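Local atomic coordinates of NAD_Gly3P_dh, NAD-dependent glycerol-3-phosphate dehydrogenase (Streptosporangium roseum, PDB entry 5OCM), a protein that binds NADP(H) and, as an imine reductase, probably uses NADPH to reduce imines to the corresponding amines. Residues A[19-24]-A[150-155]; A[63-68]-A[91-96]; A[117-122]-A[131-136]. All coordinates share one frame; numbering follows the deposited sequence.

Contact 1. Residues A[19-24]-A[150-155]; sequences AGAFLK and RSLGAG
The F22 ring meets L152 over one of its faces. Methyl CD2 of L152 sits 3.7 Å above the ring plane, displaced toward the rim, and makes a CH-pi contact with the centroid at 3.9 Å, only 17° off the ring normal. CZ of F22 is the ring atom closest to that methyl, and CD1 of L152 reaches the same ring atom from 3.9 Å. S151 comes in obliquely, its CB 3.9 Å from F22 CD1. The ring is carried to this side by its first torsion (chi1 -72°), which puts CG anti to the carbonyl carbon. One helical position earlier, A21 points its CB toward the 3-10 turn 150-152, 3.7 Å from the S151 carbonyl O and 4.0 Å from L152 CD2, so this one methyl of L152 is shared by two residues of helix 13-24. F22 also packs on V6 and V8 of strand 6-9, so the same side chain touches the sheet and the turn. The contact thus packs the first helix of the Rossmann-type domain on the turn before strand 155-160, the last of the sheet. Between the two segments it is van der Waals and CH-pi, while the polar ties, S151 OG to H27 and D25, go to residues just past the helix.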
loop_
_atom_site.group_PDB
_atom_site.type_symbol
_atom_site.label_atom_id
_atom_site.label_comp_id
_atom_site.label_asym_id
_atom_site.label_seq_id
_atom_site.Cartn_x
_atom_site.Cartn_y
_atom_site.Cartn_z
ATOM N N ALA A 19 3.797 -13.248 -24.799
ATOM C CA ALA A 19 3.715 -14.253 -25.871
ATOM C C ALA A 19 3.039 -15.532 -25.383
ATOM O O ALA A 19 2.169 -16.068 -26.072
ATOM C CB ALA A 19 5.073 -14.553 -26.438
ATOM N N GLY A 20 3.409 -16.000 -24.194
ATOM C CA GLY A 20 2.745 -17.176 -23.624
ATOM C C GLY A 20 1.237 -17.041 -23.442
ATOM O O GLY A 20 0.483 -17.989 -23.679
ATOM N N ALA A 21 0.778 -15.847 -23.040
ATOM C CA ALA A 21 -0.640 -15.606 -22.835
ATOM C C ALA A 21 -1.389 -15.567 -24.142
ATOM O O ALA A 21 -2.512 -16.103 -24.250
ATOM C CB ALA A 21 -0.848 -14.305 -22.062
ATOM N N PHE A 22 -0.798 -14.967 -25.168
ATOM C CA PHE A 22 -1.415 -14.985 -26.482
ATOM C C PHE A 22 -1.548 -16.429 -26.996
ATOM O O PHE A 22 -2.604 -16.786 -27.533
ATOM C CB PHE A 22 -0.668 -14.127 -27.494
ATOM C CG PHE A 22 -0.810 -12.651 -27.292
ATOM C CD1 PHE A 22 -2.043 -12.046 -27.207
ATOM C CD2 PHE A 22 0.363 -11.826 -27.230
ATOM C CE1 PHE A 22 -2.146 -10.665 -27.069
ATOM C CE2 PHE A 22 0.261 -10.476 -27.075
ATOM C CZ PHE A 22 -0.997 -9.885 -26.997
ATOM N N LEU A 23 -0.526 -17.245 -26.780
ATOM C CA LEU A 23 -0.542 -18.632 -27.218
ATOM C C LEU A 23 -1.584 -19.457 -26.453
ATOM O O LEU A 23 -2.323 -20.255 -27.069
ATOM C CB LEU A 23 0.828 -19.265 -27.056
ATOM C CG LEU A 23 1.913 -18.780 -28.017
ATOM C CD1 LEU A 23 3.265 -19.190 -27.488
ATOM C CD2 LEU A 23 1.652 -19.355 -29.425
ATOM N N LYS A 24 -1.679 -19.243 -25.144
ATOM C CA LYS A 24 -2.680 -19.932 -24.294
ATOM C C LYS A 24 -4.088 -19.709 -24.736
ATOM O O LYS A 24 -4.945 -20.603 -24.622
ATOM C CB LYS A 24 -2.498 -19.498 -22.830
ATOM C CG LYS A 24 -3.576 -19.983 -21.862
ATOM C CD LYS A 24 -3.245 -19.638 -20.390
ATOM C CE LYS A 24 -3.474 -18.165 -20.078
ATOM N NZ LYS A 24 -4.914 -17.644 -20.323
ATOM N N ARG A 150 -7.298 -8.616 -24.518
ATOM C CA ARG A 150 -7.827 -9.243 -23.291
ATOM C C ARG A 150 -7.193 -10.580 -22.946
ATOM O O ARG A 150 -7.281 -11.025 -21.782
ATOM C CB ARG A 150 -9.373 -9.373 -23.310
ATOM C CG ARG A 150 -10.068 -8.045 -23.008
ATOM C CD ARG A 150 -11.609 -8.034 -23.122
ATOM N NE ARG A 150 -12.100 -9.011 -22.135
ATOM C CZ ARG A 150 -12.203 -8.796 -20.800
ATOM N NH1 ARG A 150 -11.942 -7.603 -20.244
ATOM N NH2 ARG A 150 -12.586 -9.813 -20.019
ATOM N N SER A 151 -6.494 -11.233 -23.877
ATOM C CA SER A 151 -5.720 -12.414 -23.537
ATOM C C SER A 151 -4.688 -12.179 -22.454
ATOM O O SER A 151 -4.295 -13.105 -21.750
ATOM C CB SER A 151 -5.000 -12.978 -24.777
ATOM O OG SER A 151 -5.982 -13.455 -25.685
ATOM N N LEU A 152 -4.208 -10.938 -22.366
ATOM C CA LEU A 152 -3.183 -10.572 -21.379
ATOM C C LEU A 152 -3.773 -10.376 -19.987
ATOM O O LEU A 152 -3.061 -10.465 -18.992
ATOM C CB LEU A 152 -2.448 -9.339 -21.800
ATOM C CG LEU A 152 -1.830 -9.370 -23.195
ATOM C CD1 LEU A 152 -1.160 -8.056 -23.529
ATOM C CD2 LEU A 152 -0.850 -10.543 -23.327
ATOM N N GLY A 153 -5.071 -10.148 -19.909
ATOM C CA GLY A 153 -5.744 -9.911 -18.631
ATOM C C GLY A 153 -7.133 -9.371 -18.744
ATOM O O GLY A 153 -7.405 -8.486 -19.563
ATOM N N ALA A 154 -8.006 -9.869 -17.885
ATOM C CA ALA A 154 -9.387 -9.373 -17.881
ATOM C C ALA A 154 -9.491 -7.946 -17.383
ATOM O O ALA A 154 -10.462 -7.297 -17.647
ATOM C CB ALA A 154 -10.316 -10.274 -17.044
ATOM N N GLY A 155 -8.486 -7.444 -16.693
ATOM C CA GLY A 155 -8.423 -6.064 -16.251
ATOM C C GLY A 155 -7.893 -5.088 -17.267
ATOM O O GLY A 155 -7.498 -3.998 -16.928
#

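Contact 2. Residues A[63-68]-A[91-96]; sequences VVVCVS and NLTSGT. With NAP (NADP nicotinamide-adenine-dinucleotide phosphate), chain G.
T93 reaches across to V67 with each branch of its side chain. Its CB lies beside the V67 carbonyl. From there OG1 turns beside its own backbone N (chi1 -57°) and accepts a nearly straight hydrogen bond from V67 N at 3.1 Å (163° at the hydrogen). The same hydroxyl donates to N91 OD1 at 3.0 Å, in the plane of that amide carbonyl. The other branch, methyl CG2, is pressed against V67 O at 3.2 Å and also approaches the S68 carbonyl.

N91 OD1 accepts a second bond, from T93 N at 3.0 Å, whose donor stands 46° out of the carbonyl plane; this closes an Asx turn. N91, itself held through ND2 by Y114 OH, orients the T93 hydroxyl, which in turn holds the backbone of V67 in the cofactor pocket. L92 N bonds to V65 O at 2.9 Å, next to the parallel V65-N91 bridge; beyond it the T93 hydroxyl takes over the link to the other chain. V64 CG1 and L92 CD1 touch, and L92 also packs on L18 of helix 13-24.

Beyond T93 both loops grip the nicotinamide ribose of NADP. S94 N donates to O3D at 3.0 Å and S94 OG shares a 2.6 Å hydrogen bond with O2D. The carbonyls of V67 and S68 also face O3D as candidate acceptors for its single proton. Sugar binding by loops that leave the C-terminal ends of adjacent parallel strands, here 62-65 and 88-91, is characteristic of the Rossmann fold.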
loop_
_atom_site.group_PDB
_atom_site.type_symbol
_atom_site.label_atom_id
_atom_site.label_comp_id
_atom_site.label_asym_id
_atom_site.label_seq_id
_atom_site.Cartn_x
_atom_site.Cartn_y
_atom_site.Cartn_z
ATOM N N VAL A 63 1.085 -5.781 -33.545
ATOM C CA VAL A 63 2.479 -5.916 -33.173
ATOM C C VAL A 63 2.680 -5.272 -31.808
ATOM O O VAL A 63 2.437 -4.081 -31.620
ATOM C CB VAL A 63 3.419 -5.222 -34.162
ATOM C CG1 VAL A 63 4.898 -5.397 -33.731
ATOM C CG2 VAL A 63 3.188 -5.743 -35.568
ATOM N N VAL A 64 3.130 -6.086 -30.865
ATOM C CA VAL A 64 3.269 -5.676 -29.459
ATOM C C VAL A 64 4.782 -5.592 -29.168
ATOM O O VAL A 64 5.510 -6.550 -29.430
ATOM C CB VAL A 64 2.652 -6.701 -28.544
ATOM C CG1 VAL A 64 2.866 -6.326 -27.064
ATOM C CG2 VAL A 64 1.162 -6.795 -28.855
ATOM N N VAL A 65 5.240 -4.470 -28.586
ATOM C CA VAL A 65 6.633 -4.351 -28.232
ATOM C C VAL A 65 6.750 -4.243 -26.718
ATOM O O VAL A 65 6.040 -3.422 -26.090
ATOM C CB VAL A 65 7.374 -3.181 -28.950
ATOM C CG1 VAL A 65 6.619 -1.939 -29.053
ATOM C CG2 VAL A 65 8.786 -2.986 -28.453
ATOM N N CYS A 66 7.706 -4.974 -26.157
ATOM C CA CYS A 66 7.949 -4.937 -24.696
ATOM C C CYS A 66 9.426 -5.128 -24.458
ATOM O O CYS A 66 9.903 -6.232 -24.276
ATOM C CB CYS A 66 7.106 -5.948 -23.990
ATOM S SG CYS A 66 7.232 -5.797 -22.173
ATOM N N VAL A 67 10.165 -4.016 -24.580
ATOM C CA VAL A 67 11.627 -4.009 -24.393
ATOM C C VAL A 67 11.964 -3.170 -23.163
ATOM O O VAL A 67 11.065 -2.831 -22.367
ATOM C CB VAL A 67 12.387 -3.609 -25.678
ATOM C CG1 VAL A 67 12.174 -4.683 -26.739
ATOM C CG2 VAL A 67 11.964 -2.208 -26.172
ATOM N N SER A 68 13.237 -2.880 -22.922
ATOM C CA SER A 68 13.615 -2.276 -21.640
ATOM C C SER A 68 13.086 -0.819 -21.491
ATOM O O SER A 68 12.374 -0.516 -20.548
ATOM C CB SER A 68 15.146 -2.338 -21.481
ATOM O OG SER A 68 15.703 -1.690 -22.646
ATOM N N ASN A 91 2.619 -0.547 -27.671
ATOM C CA ASN A 91 3.873 -0.428 -26.942
ATOM C C ASN A 91 3.615 -0.554 -25.462
ATOM O O ASN A 91 2.901 0.263 -24.889
ATOM C CB ASN A 91 4.508 0.914 -27.264
ATOM C CG ASN A 91 5.867 1.113 -26.592
ATOM O OD1 ASN A 91 6.463 0.175 -26.034
ATOM N ND2 ASN A 91 6.408 2.340 -26.766
ATOM N N LEU A 92 4.134 -1.619 -24.879
ATOM C CA LEU A 92 3.973 -1.938 -23.452
ATOM C C LEU A 92 5.278 -1.734 -22.678
ATOM O O LEU A 92 5.440 -2.178 -21.512
ATOM C CB LEU A 92 3.444 -3.369 -23.279
ATOM C CG LEU A 92 2.063 -3.654 -23.897
ATOM C CD1 LEU A 92 1.622 -5.090 -23.655
ATOM C CD2 LEU A 92 1.041 -2.646 -23.415
ATOM N N THR A 93 6.248 -1.061 -23.310
ATOM C CA THR A 93 7.511 -0.738 -22.642
ATOM C C THR A 93 7.302 0.390 -21.612
ATOM O O THR A 93 6.612 1.336 -21.903
ATOM C CB THR A 93 8.536 -0.291 -23.715
ATOM O OG1 THR A 93 8.647 -1.361 -24.684
ATOM C CG2 THR A 93 9.864 0.014 -23.127
ATOM N N SER A 94 7.929 0.305 -20.445
ATOM C CA SER A 94 7.884 1.390 -19.455
ATOM C C SER A 94 8.507 2.684 -19.984
ATOM O O SER A 94 9.424 2.669 -20.786
ATOM C CB SER A 94 8.556 0.984 -18.153
ATOM O OG SER A 94 8.050 -0.220 -17.689
ATOM N N GLY A 95 7.991 3.807 -19.501
ATOM C CA GLY A 95 8.588 5.112 -19.857
ATOM C C GLY A 95 7.784 6.263 -19.304
ATOM O O GLY A 95 6.892 6.052 -18.485
ATOM N N THR A 96 8.080 7.455 -19.770
ATOM C CA THR A 96 7.424 8.691 -19.301
ATOM C C THR A 96 6.352 9.097 -20.327
ATOM O O THR A 96 6.332 8.616 -21.481
ATOM C CB THR A 96 8.428 9.837 -19.197
ATOM O OG1 THR A 96 8.977 10.104 -20.499
ATOM C CG2 THR A 96 9.565 9.474 -18.215
HETATM P PA NAP G . 14.076 -7.729 -19.246
HETATM O O1A NAP G . 13.949 -9.168 -18.749
HETATM O O2A NAP G . 15.295 -7.111 -18.732
HETATM O O5B NAP G . 14.010 -7.626 -20.876
HETATM C C5B NAP G . 14.518 -6.471 -21.534
HETATM C C4B NAP G . 14.182 -6.729 -22.983
HETATM O O4B NAP G . 14.466 -5.604 -23.795
HETATM C C3B NAP G . 14.929 -7.945 -23.618
HETATM O O3B NAP G . 14.074 -8.671 -24.531
HETATM C C2B NAP G . 16.064 -7.226 -24.376
HETATM O O2B NAP G . 16.689 -8.009 -25.410
HETATM C C1B NAP G . 15.327 -6.018 -24.886
HETATM N N9A NAP G . 16.195 -4.927 -25.289
HETATM C C8A NAP G . 16.937 -4.117 -24.528
HETATM N N7A NAP G . 17.590 -3.227 -25.261
HETATM C C5A NAP G . 17.258 -3.486 -26.541
HETATM C C6A NAP G . 17.592 -2.914 -27.833
HETATM N N6A NAP G . 18.463 -1.834 -27.903
HETATM N N1A NAP G . 17.118 -3.515 -28.946
HETATM C C2A NAP G . 16.276 -4.570 -28.894
HETATM N N3A NAP G . 15.889 -5.145 -27.737
HETATM C C4A NAP G . 16.356 -4.617 -26.579
HETATM O O3 NAP G . 12.906 -6.768 -18.793
HETATM P PN NAP G . 11.354 -7.254 -18.555
HETATM O O1N NAP G . 11.154 -7.528 -17.121
HETATM O O2N NAP G . 10.885 -8.152 -19.712
HETATM O O5D NAP G . 10.761 -5.765 -18.762
HETATM C C5D NAP G . 10.455 -5.332 -20.091
HETATM C C4D NAP G . 9.598 -4.090 -19.960
HETATM O O4D NAP G . 8.338 -4.467 -19.256
HETATM C C3D NAP G . 10.335 -2.976 -19.190
HETATM O O3D NAP G . 10.024 -1.684 -19.741
HETATM C C2D NAP G . 9.713 -3.149 -17.794
HETATM O O2D NAP G . 9.754 -1.997 -16.937
HETATM C C1D NAP G . 8.270 -3.579 -18.173
HETATM N N1N NAP G . 7.577 -4.280 -17.111
HETATM C C2N NAP G . 8.078 -5.376 -16.579
HETATM C C3N NAP G . 7.416 -6.036 -15.526
HETATM C C7N NAP G . 7.960 -7.228 -14.835
HETATM O O7N NAP G . 7.319 -7.596 -13.827
HETATM N N7N NAP G . 9.043 -7.814 -15.267
HETATM C C4N NAP G . 6.174 -5.549 -15.085
HETATM C C5N NAP G . 5.636 -4.452 -15.751
HETATM C C6N NAP G . 6.371 -3.851 -16.758
HETATM P P2B NAP G . 17.893 -8.999 -25.030
HETATM O O1X NAP G . 17.242 -10.238 -24.509
HETATM O O2X NAP G . 18.581 -9.069 -26.350
HETATM O O3X NAP G . 18.789 -8.186 -24.092
#

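Contact 3. Residues A[117-122]-A[131-136]; sequences GAIMAI and AFLLYS. With NAP (NADP nicotinamide-adenine-dinucleotide phosphate), chain G; 9RH (2,2,2-trifluoromethyl acetophenone hydrate), chain X.
G117-I122 and A131-S136 are the two arms of the antiparallel beta hairpin 113-120/131-136, where the otherwise parallel sheet reverses direction. A118 and L134 form a hydrogen-bonded pair: A118 N donates to L134 O at 2.8 Å and L134 N to A118 O at 2.9 Å, both in the carbonyl planes. M120 N reaches F132 O through a bent bond (135° at the hydrogen), and M120 O, which lies 3.2 Å from F132 O without a proton between them, accepts instead from a water. I119 and L133 lie side by side on one face, CG1 against CD2 at 4.0 Å. On the other, M120 CB meets F132 CD2 at 3.6 Å; with CG anti to the carbonyl carbon (chi1 -54°), the bent methionine chain also crosses L134. F204 of the second subunit packs on both F132 and L134. At the cofactor end, I119 O lies 3.4 Å from NADP C5N and A121 O 3.3 Å from C4N, which carries the hydride in the reduced cofactor, while I122 CG2 touches the phenyl ring of the bound trifluoroacetophenone hydrate. Carbonyl oxygens set this close would be expected to favour the positive charge of the oxidised nicotinamide.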
loop_
_atom_site.group_PDB
_atom_site.type_symbol
_atom_site.label_atom_id
_atom_site.label_comp_id
_atom_site.label_asym_id
_atom_site.label_seq_id
_atom_site.Cartn_x
_atom_site.Cartn_y
_atom_site.Cartn_z
ATOM N N GLY A 117 0.481 1.401 -23.863
ATOM C CA GLY A 117 -0.065 0.725 -22.692
ATOM C C GLY A 117 0.909 0.504 -21.558
ATOM O O GLY A 117 2.106 0.662 -21.716
ATOM N N ALA A 118 0.363 0.175 -20.402
ATOM C CA ALA A 118 1.127 -0.083 -19.205
ATOM C C ALA A 118 0.665 -1.373 -18.588
ATOM O O ALA A 118 -0.549 -1.606 -18.457
ATOM C CB ALA A 118 0.998 1.024 -18.235
ATOM N N ILE A 119 1.614 -2.266 -18.289
ATOM C CA ILE A 119 1.314 -3.571 -17.729
ATOM C C ILE A 119 1.351 -3.464 -16.225
ATOM O O ILE A 119 2.458 -3.354 -15.653
ATOM C CB ILE A 119 2.284 -4.660 -18.174
ATOM C CG1 ILE A 119 2.357 -4.732 -19.712
ATOM C CG2 ILE A 119 1.811 -6.041 -17.660
ATOM C CD1 ILE A 119 3.654 -5.429 -20.181
ATOM N N MET A 120 0.180 -3.470 -15.580
ATOM C CA MET A 120 0.121 -3.328 -14.125
ATOM C C MET A 120 -0.021 -4.724 -13.530
ATOM O O MET A 120 -1.020 -5.077 -12.912
ATOM C CB MET A 120 -1.034 -2.406 -13.705
ATOM C CG MET A 120 -1.020 -1.034 -14.369
ATOM S SD MET A 120 0.546 -0.161 -14.487
ATOM C CE MET A 120 1.051 -0.165 -12.763
ATOM N N ALA A 121 1.002 -5.523 -13.769
ATOM C CA ALA A 121 1.058 -6.925 -13.407
ATOM C C ALA A 121 2.463 -7.441 -13.527
ATOM O O ALA A 121 3.271 -6.906 -14.288
ATOM C CB ALA A 121 0.147 -7.746 -14.362
ATOM N N ILE A 122 2.730 -8.506 -12.788
ATOM C CA ILE A 122 3.964 -9.267 -12.948
ATOM C C ILE A 122 3.766 -10.399 -14.007
ATOM O O ILE A 122 2.634 -10.776 -14.326
ATOM C CB ILE A 122 4.461 -9.885 -11.612
ATOM C CG1 ILE A 122 3.367 -10.754 -10.966
ATOM C CG2 ILE A 122 4.948 -8.787 -10.696
ATOM C CD1 ILE A 122 3.852 -11.580 -9.762
ATOM N N ALA A 131 -4.899 -9.913 -14.033
ATOM C CA ALA A 131 -3.973 -8.956 -14.592
ATOM C C ALA A 131 -4.669 -7.689 -14.984
ATOM O O ALA A 131 -5.720 -7.767 -15.621
ATOM C CB ALA A 131 -3.248 -9.560 -15.774
ATOM N N PHE A 132 -4.022 -6.558 -14.693
ATOM C CA PHE A 132 -4.569 -5.227 -14.976
ATOM C C PHE A 132 -3.647 -4.540 -15.985
ATOM O O PHE A 132 -2.447 -4.503 -15.771
ATOM C CB PHE A 132 -4.451 -4.587 -13.551
ATOM C CG PHE A 132 -4.970 -3.207 -13.391
ATOM C CD1 PHE A 132 -6.053 -2.752 -14.109
ATOM C CD2 PHE A 132 -4.432 -2.384 -12.390
ATOM C CE1 PHE A 132 -6.555 -1.478 -13.879
ATOM C CE2 PHE A 132 -4.884 -1.109 -12.203
ATOM C CZ PHE A 132 -5.978 -0.665 -12.884
ATOM N N LEU A 133 -4.200 -4.035 -17.090
ATOM C CA LEU A 133 -3.400 -3.343 -18.102
ATOM C C LEU A 133 -4.156 -2.118 -18.570
ATOM O O LEU A 133 -5.389 -2.151 -18.736
ATOM C CB LEU A 133 -3.098 -4.264 -19.302
ATOM C CG LEU A 133 -2.233 -5.484 -19.048
ATOM C CD1 LEU A 133 -3.164 -6.697 -18.700
ATOM C CD2 LEU A 133 -1.423 -5.874 -20.279
ATOM N N LEU A 134 -3.415 -1.041 -18.821
ATOM C CA LEU A 134 -4.016 0.277 -19.150
ATOM C C LEU A 134 -3.575 0.657 -20.555
ATOM O O LEU A 134 -2.414 0.484 -20.880
ATOM C CB LEU A 134 -3.503 1.331 -18.195
ATOM C CG LEU A 134 -3.603 0.999 -16.731
ATOM C CD1 LEU A 134 -3.057 2.132 -15.867
ATOM C CD2 LEU A 134 -5.041 0.704 -16.344
ATOM N N TYR A 135 -4.506 1.198 -21.351
ATOM C CA TYR A 135 -4.185 1.569 -22.741
ATOM C C TYR A 135 -4.649 2.992 -23.002
ATOM O O TYR A 135 -5.713 3.416 -22.509
ATOM C CB TYR A 135 -4.915 0.637 -23.710
ATOM C CG TYR A 135 -4.373 -0.744 -23.710
ATOM C CD1 TYR A 135 -4.810 -1.687 -22.787
ATOM C CD2 TYR A 135 -3.348 -1.111 -24.577
ATOM C CE1 TYR A 135 -4.243 -2.950 -22.729
ATOM C CE2 TYR A 135 -2.774 -2.348 -24.535
ATOM C CZ TYR A 135 -3.245 -3.290 -23.617
ATOM O OH TYR A 135 -2.683 -4.512 -23.528
ATOM N N SER A 136 -3.869 3.694 -23.819
ATOM C CA SER A 136 -4.256 4.996 -24.317
ATOM C C SER A 136 -3.981 5.101 -25.763
ATOM O O SER A 136 -3.086 4.422 -26.313
ATOM C CB SER A 136 -3.431 6.104 -23.632
ATOM O OG SER A 136 -3.494 5.959 -22.261
HETATM P PA NAP G . 14.076 -7.729 -19.246
HETATM O O1A NAP G . 13.949 -9.168 -18.749
HETATM O O2A NAP G . 15.295 -7.111 -18.732
HETATM O O5B NAP G . 14.010 -7.626 -20.876
HETATM C C5B NAP G . 14.518 -6.471 -21.534
HETATM C C4B NAP G . 14.182 -6.729 -22.983
HETATM O O4B NAP G . 14.466 -5.604 -23.795
HETATM C C3B NAP G . 14.929 -7.945 -23.618
HETATM O O3B NAP G . 14.074 -8.671 -24.531
HETATM C C2B NAP G . 16.064 -7.226 -24.376
HETATM O O2B NAP G . 16.689 -8.009 -25.410
HETATM C C1B NAP G . 15.327 -6.018 -24.886
HETATM N N9A NAP G . 16.195 -4.927 -25.289
HETATM C C8A NAP G . 16.937 -4.117 -24.528
HETATM N N7A NAP G . 17.590 -3.227 -25.261
HETATM C C5A NAP G . 17.258 -3.486 -26.541
HETATM C C6A NAP G . 17.592 -2.914 -27.833
HETATM N N6A NAP G . 18.463 -1.834 -27.903
HETATM N N1A NAP G . 17.118 -3.515 -28.946
HETATM C C2A NAP G . 16.276 -4.570 -28.894
HETATM N N3A NAP G . 15.889 -5.145 -27.737
HETATM C C4A NAP G . 16.356 -4.617 -26.579
HETATM O O3 NAP G . 12.906 -6.768 -18.793
HETATM P PN NAP G . 11.354 -7.254 -18.555
HETATM O O1N NAP G . 11.154 -7.528 -17.121
HETATM O O2N NAP G . 10.885 -8.152 -19.712
HETATM O O5D NAP G . 10.761 -5.765 -18.762
HETATM C C5D NAP G . 10.455 -5.332 -20.091
HETATM C C4D NAP G . 9.598 -4.090 -19.960
HETATM O O4D NAP G . 8.338 -4.467 -19.256
HETATM C C3D NAP G . 10.335 -2.976 -19.190
HETATM O O3D NAP G . 10.024 -1.684 -19.741
HETATM C C2D NAP G . 9.713 -3.149 -17.794
HETATM O O2D NAP G . 9.754 -1.997 -16.937
HETATM C C1D NAP G . 8.270 -3.579 -18.173
HETATM N N1N NAP G . 7.577 -4.280 -17.111
HETATM C C2N NAP G . 8.078 -5.376 -16.579
HETATM C C3N NAP G . 7.416 -6.036 -15.526
HETATM C C7N NAP G . 7.960 -7.228 -14.835
HETATM O O7N NAP G . 7.319 -7.596 -13.827
HETATM N N7N NAP G . 9.043 -7.814 -15.267
HETATM C C4N NAP G . 6.174 -5.549 -15.085
HETATM C C5N NAP G . 5.636 -4.452 -15.751
HETATM C C6N NAP G . 6.371 -3.851 -16.758
HETATM P P2B NAP G . 17.893 -8.999 -25.030
HETATM O O1X NAP G . 17.242 -10.238 -24.509
HETATM O O2X NAP G . 18.581 -9.069 -26.350
HETATM O O3X NAP G . 18.789 -8.186 -24.092
HETATM O O1 9RH X . 9.765 -3.138 -11.807
HETATM C C1 9RH X . 8.595 -2.588 -12.338
HETATM O O2 9RH X . 8.377 -1.251 -11.997
HETATM C C2 9RH X . 7.392 -3.472 -12.049
HETATM C C3 9RH X . 7.518 -4.589 -11.235
HETATM C C4 9RH X . 6.406 -5.324 -10.871
HETATM C C5 9RH X . 5.162 -4.982 -11.342
HETATM C C6 9RH X . 5.029 -3.893 -12.161
HETATM C C7 9RH X . 6.133 -3.128 -12.510
HETATM C C8 9RH X . 8.918 -2.577 -13.802
HETATM F F1 9RH X . 10.031 -1.871 -13.990
HETATM F F2 9RH X . 7.893 -2.061 -14.541
HETATM F F3 9RH X . 9.134 -3.833 -14.145
HETATM O O HOH W 1 -2.083 -7.331 -11.885
#

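All three contacts are buried, so they differ in chemistry more than in depth. Contact 1, at the periphery of the domain, has no hydrogen bond between its segments and is mainly apolar; contact 2 mixes backbone and side-chain hydrogen bonds, and contact 3 is mainly sheet pairing. They are coupled through the same sheet: N91 O of contact 2 probably bonds to G117 N of contact 3, and G155 N of contact 1 to A131 O. L92 meets three neighbours with different atoms: CD1 on L152, CB on I119 and CD2 on Y135. Contacts 2 and 3 both touch the second subunit; contact 2 meets NADP at the nicotinamide ribose and the adenosine, contact 3 at the nicotinamide ring, whereas L152 stays about 11 Å from the cofactor.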